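Local coordinates for protein phosphoacetylglucosamine mutase (Aspergillus lentulus, PDB 5O9X) that interconverts N-acetylglucosamine 6-phosphate and N-acetylglucosamine 1-phosphate, probably by way of a sugar bisphosphate intermediate, on the route to UDP-N-acetylglucosamine, at residues 526-529 with 530-534; 147-151 with 152-156. The protein carries 1 engineered substitution. All coordinates share one frame; numbering follows the deposited sequence.

Contact 1 (526-529 with 530-534)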
loop_
_atom_site.group_PDB
_atom_site.type_symbol
_atom_site.label_atom_id
_atom_site.label_comp_id
_atom_site.label_asym_id
_atom_site.label_seq_id
_atom_site.Cartn_x
_atom_site.Cartn_y
_atom_site.Cartn_z
ATOM N N ASP A 526 -23.437 0.594 14.099
ATOM C CA ASP A 526 -22.749 0.189 15.320
ATOM C C ASP A 526 -23.350 -1.092 15.908
ATOM O O ASP A 526 -22.625 -1.948 16.438
ATOM C CB ASP A 526 -22.894 1.339 16.357
ATOM C CG ASP A 526 -21.952 2.544 16.023
ATOM O OD1 ASP A 526 -21.060 2.383 15.192
ATOM O OD2 ASP A 526 -22.096 3.616 16.585
ATOM N N ASP A 527 -24.676 -1.204 15.816
ATOM C CA ASP A 527 -25.335 -2.412 16.358
ATOM C C ASP A 527 -24.954 -3.654 15.560
ATOM O O ASP A 527 -24.613 -4.702 16.113
ATOM C CB ASP A 527 -26.846 -2.210 16.285
ATOM C CG ASP A 527 -27.627 -3.233 17.119
ATOM O OD1 ASP A 527 -27.088 -3.587 18.186
ATOM O OD2 ASP A 527 -28.755 -3.638 16.680
ATOM N N LEU A 528 -24.953 -3.512 14.236
ATOM C CA LEU A 528 -24.610 -4.640 13.367
ATOM C C LEU A 528 -23.161 -5.048 13.637
ATOM O O LEU A 528 -22.863 -6.245 13.822
ATOM C CB LEU A 528 -24.819 -4.227 11.890
ATOM C CG LEU A 528 -24.409 -5.301 10.862
ATOM C CD1 LEU A 528 -25.004 -6.714 11.045
ATOM C CD2 LEU A 528 -24.823 -4.717 9.450
ATOM N N ALA A 529 -22.261 -4.073 13.725
ATOM C CA ALA A 529 -20.830 -4.395 13.921
ATOM C C ALA A 529 -20.645 -5.109 15.267
ATOM O O ALA A 529 -19.904 -6.076 15.333
ATOM C CB ALA A 529 -20.004 -3.110 13.954
ATOM N N THR A 530 -21.335 -4.632 16.317
ATOM C CA THR A 530 -21.127 -5.203 17.649
ATOM C C THR A 530 -21.708 -6.621 17.672
ATOM O O THR A 530 -21.111 -7.547 18.262
ATOM C CB THR A 530 -21.816 -4.359 18.723
ATOM O OG1 THR A 530 -21.210 -3.077 18.751
ATOM C CG2 THR A 530 -21.646 -4.980 20.195
ATOM N N ARG A 531 -22.900 -6.822 17.104
ATOM C CA ARG A 531 -23.508 -8.175 17.115
ATOM C C ARG A 531 -22.702 -9.204 16.312
ATOM O O ARG A 531 -22.513 -10.416 16.732
ATOM C CB ARG A 531 -24.991 -8.134 16.582
ATOM C CG ARG A 531 -25.890 -7.387 17.548
ATOM C CD ARG A 531 -27.278 -7.250 16.928
ATOM N NE ARG A 531 -28.261 -6.518 17.769
ATOM C CZ ARG A 531 -29.160 -7.123 18.578
ATOM N NH1 ARG A 531 -29.169 -8.458 18.755
ATOM N NH2 ARG A 531 -30.032 -6.387 19.233
ATOM N N VAL A 532 -22.194 -8.746 15.164
ATOM C CA VAL A 532 -21.272 -9.620 14.314
ATOM C C VAL A 532 -19.988 -9.884 15.100
ATOM O O VAL A 532 -19.520 -11.054 15.157
ATOM C CB VAL A 532 -20.982 -8.984 12.906
ATOM C CG1 VAL A 532 -19.912 -9.818 12.151
ATOM C CG2 VAL A 532 -22.315 -8.993 12.091
ATOM N N ALA A 533 -19.368 -8.820 15.669
ATOM C CA ALA A 533 -18.137 -9.103 16.421
ATOM C C ALA A 533 -18.366 -10.119 17.591
ATOM O O ALA A 533 -17.466 -10.893 17.917
ATOM C CB ALA A 533 -17.600 -7.782 16.994
ATOM N N ASN A 534 -19.493 -9.994 18.296
ATOM C CA ASN A 534 -19.748 -10.952 19.414
ATOM C C ASN A 534 -19.917 -12.379 18.873
ATOM O O ASN A 534 -19.404 -13.308 19.434
ATOM C CB ASN A 534 -20.988 -10.538 20.157
ATOM C CG ASN A 534 -20.705 -9.360 21.088
ATOM O OD1 ASN A 534 -19.535 -9.037 21.391
ATOM N ND2 ASN A 534 -21.760 -8.734 21.551
#
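D526 and T530 start a run of i to i+4 contacts along the amphipathic helix 522-539 of the C-terminal domain. The carbonyl of D526 accepts the amide of T530 at 3.0 Å (O to N), and T530 OG1 lies 2.9 Å from the same D526 O, close to the backbone as a beta-hydroxyl in a helix readily is. The carboxylate of D526 turns elsewhere, to salt bridges with R459 and R522. Next comes D527, its CG anti to the backbone N (chi1 -166°). R531, extended from CG to NE, makes a salt bridge to this carboxylate, with weak hydrogen bonds from R531 NE to D527 OD2 at 3.1 Å and D527 OD1 at 3.2 Å. The two planes stand 82° apart, so this is no flat two-pronged pairing; D527 OD2 has a second partner in the hydroxyl of Y497. On this exposed side a long charged chain can stay at the surface and still reach back one turn to an acid. L528 faces inward. Its CD1 rests 3.7 Å from V532 CG2, the two branched chains side by side, towards L493 of helix 486-495 and strand 513-518. A529 is small enough for the helix to lie close on R459 and V461 of strand 458-463. After like bonds from R531 N to D527 O and V532 N to L528 O, A529 O takes A533 N at 2.8 Å.

Contact 2 (147-151 with 152-156)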
loop_
_atom_site.group_PDB
_atom_site.type_symbol
_atom_site.label_atom_id
_atom_site.label_comp_id
_atom_site.label_asym_id
_atom_site.label_seq_id
_atom_site.Cartn_x
_atom_site.Cartn_y
_atom_site.Cartn_z
ATOM N N ALA A 147 24.115 -10.469 6.638
ATOM C CA ALA A 147 24.696 -11.791 6.907
ATOM C C ALA A 147 24.245 -12.875 5.926
ATOM O O ALA A 147 25.130 -13.581 5.413
ATOM C CB ALA A 147 24.550 -12.218 8.392
ATOM N N ALA A 148 22.929 -12.989 5.632
ATOM C CA ALA A 148 22.420 -13.880 4.572
ATOM C C ALA A 148 22.997 -13.579 3.197
ATOM O O ALA A 148 23.493 -14.475 2.556
ATOM C CB ALA A 148 20.861 -13.898 4.493
ATOM N N LEU A 149 22.950 -12.316 2.763
ATOM C CA LEU A 149 23.410 -11.920 1.454
ATOM C C LEU A 149 24.933 -12.086 1.271
ATOM O O LEU A 149 25.406 -12.412 0.171
ATOM C CB LEU A 149 22.985 -10.461 1.104
ATOM C CG LEU A 149 21.419 -10.322 1.021
ATOM C CD1 LEU A 149 21.040 -8.861 1.108
ATOM C CD2 LEU A 149 20.848 -10.989 -0.244
ATOM N N THR A 150 25.664 -11.905 2.351
ATOM C CA THR A 150 27.104 -12.072 2.285
ATOM C C THR A 150 27.380 -13.577 2.134
ATOM O O THR A 150 28.229 -13.973 1.332
ATOM C CB THR A 150 27.805 -11.536 3.527
ATOM O OG1 THR A 150 27.237 -12.173 4.666
ATOM C CG2 THR A 150 27.594 -10.106 3.677
ATOM N N ALA A 151 26.617 -14.397 2.859
ATOM C CA ALA A 151 26.781 -15.851 2.797
ATOM C C ALA A 151 26.511 -16.375 1.386
ATOM O O ALA A 151 27.271 -17.181 0.866
ATOM C CB ALA A 151 25.929 -16.549 3.848
ATOM N N THR A 152 25.480 -15.860 0.733
ATOM C CA THR A 152 25.097 -16.377 -0.542
ATOM C C THR A 152 25.863 -15.627 -1.604
ATOM O O THR A 152 25.683 -15.921 -2.761
ATOM C CB THR A 152 23.565 -16.213 -0.817
ATOM O OG1 THR A 152 23.213 -14.824 -0.749
ATOM C CG2 THR A 152 22.750 -16.952 0.180
ATOM N N GLU A 153 26.709 -14.674 -1.215
ATOM C CA GLU A 153 27.581 -13.913 -2.151
ATOM C C GLU A 153 26.780 -12.996 -3.106
ATOM O O GLU A 153 27.189 -12.712 -4.250
ATOM C CB GLU A 153 28.546 -14.853 -2.948
ATOM C CG GLU A 153 29.484 -15.658 -2.061
ATOM C CD GLU A 153 30.270 -16.744 -2.822
ATOM O OE1 GLU A 153 30.215 -16.808 -4.067
ATOM O OE2 GLU A 153 30.911 -17.590 -2.157
ATOM N N ALA A 154 25.620 -12.527 -2.652
ATOM C CA ALA A 154 24.900 -11.569 -3.460
ATOM C C ALA A 154 25.715 -10.247 -3.404
ATOM O O ALA A 154 26.391 -9.973 -2.390
ATOM C CB ALA A 154 23.469 -11.366 -2.879
ATOM N N GLU A 155 25.658 -9.450 -4.476
ATOM C CA GLU A 155 25.972 -8.024 -4.450
ATOM C C GLU A 155 24.774 -7.333 -3.763
ATOM O O GLU A 155 23.605 -7.641 -4.111
ATOM C CB GLU A 155 26.019 -7.505 -5.876
ATOM C CG GLU A 155 26.450 -6.071 -6.078
ATOM C CD GLU A 155 26.533 -5.724 -7.566
ATOM O OE1 GLU A 155 26.522 -6.635 -8.446
ATOM O OE2 GLU A 155 26.622 -4.514 -7.867
ATOM N N PHE A 156 25.038 -6.390 -2.850
ATOM C CA PHE A 156 23.897 -5.725 -2.114
ATOM C C PHE A 156 24.193 -4.290 -1.755
ATOM O O PHE A 156 25.366 -3.924 -1.628
ATOM C CB PHE A 156 23.376 -6.515 -0.881
ATOM C CG PHE A 156 24.387 -6.757 0.188
ATOM C CD1 PHE A 156 24.530 -5.866 1.289
ATOM C CD2 PHE A 156 25.170 -7.916 0.149
ATOM C CE1 PHE A 156 25.428 -6.136 2.309
ATOM C CE2 PHE A 156 26.069 -8.201 1.196
ATOM C CZ PHE A 156 26.208 -7.286 2.258
HETATM O O HOH W 1 28.162 -10.789 -0.824
HETATM O O HOH W 2 30.044 -17.630 0.724
#
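L149 lays its CB obliquely against the ring of F156, 3.5 Å from F156 CD2, while its CD2 methyl reaches A154 CB at 3.7 Å. One branched residue on the last turn of helix 138-151 thus touches both apolar side chains of the chain leaving it. T150 adds its methyl at the edge of the same ring, CG2 lying near the ring plane and 3.4 Å from F156 CZ. The torsion of F156 (chi1 60°) sets CG between its own backbone N and carbonyl carbon, and the ring thereby reaches back to the helix; the hydroxyl of T150 meanwhile bonds to S146 O.

The helix ends in a Schellman motif. E153 takes up positive phi (67°), an unusual choice for a residue with a side chain, and the chain reverses so that A154 N gives its hydrogen to L149 O at 2.8 Å, in the carbonyl plane. E153 N bonds to T150 O from above the carbonyl plane. The position is exposed, so the long acidic chain of E153 can extend into solvent; its OE2 shares a water with A151 O. A second water links A154 O with L149 O, the latter weakly.

This turn joins helix to strand in the beta-alpha-beta unit 127-132, 138-151, 155-161 of domain I. T152, buried, bonds through OG1 to T51 of helix 40-56 and touches I10 of helix 4-14, while L149 and F156 meet F130 on the adjacent parallel strand 127-132.

Overall arrangement
Contacts 1 and 2 lie on opposite sides of the molecule, their centres 50 Å apart and their nearest atoms about 41 Å apart, each centred 28 Å from the centre of the chain. In sequence, 147-156 comes first, in the alpha/beta/alpha domain I; 526-534 follows near the C-terminus, in the last domain. They also represent different local structures: contact 2 ends a helix and starts a strand, whereas contact 1 stays within one helix that packs on strands and on helix 486-495. The bound glucose 1,6-bisphosphate occupies a pocket between the domains, lined by residues from early and late in the chain, and each contact sits in the outer part of its own domain, away from that pocket.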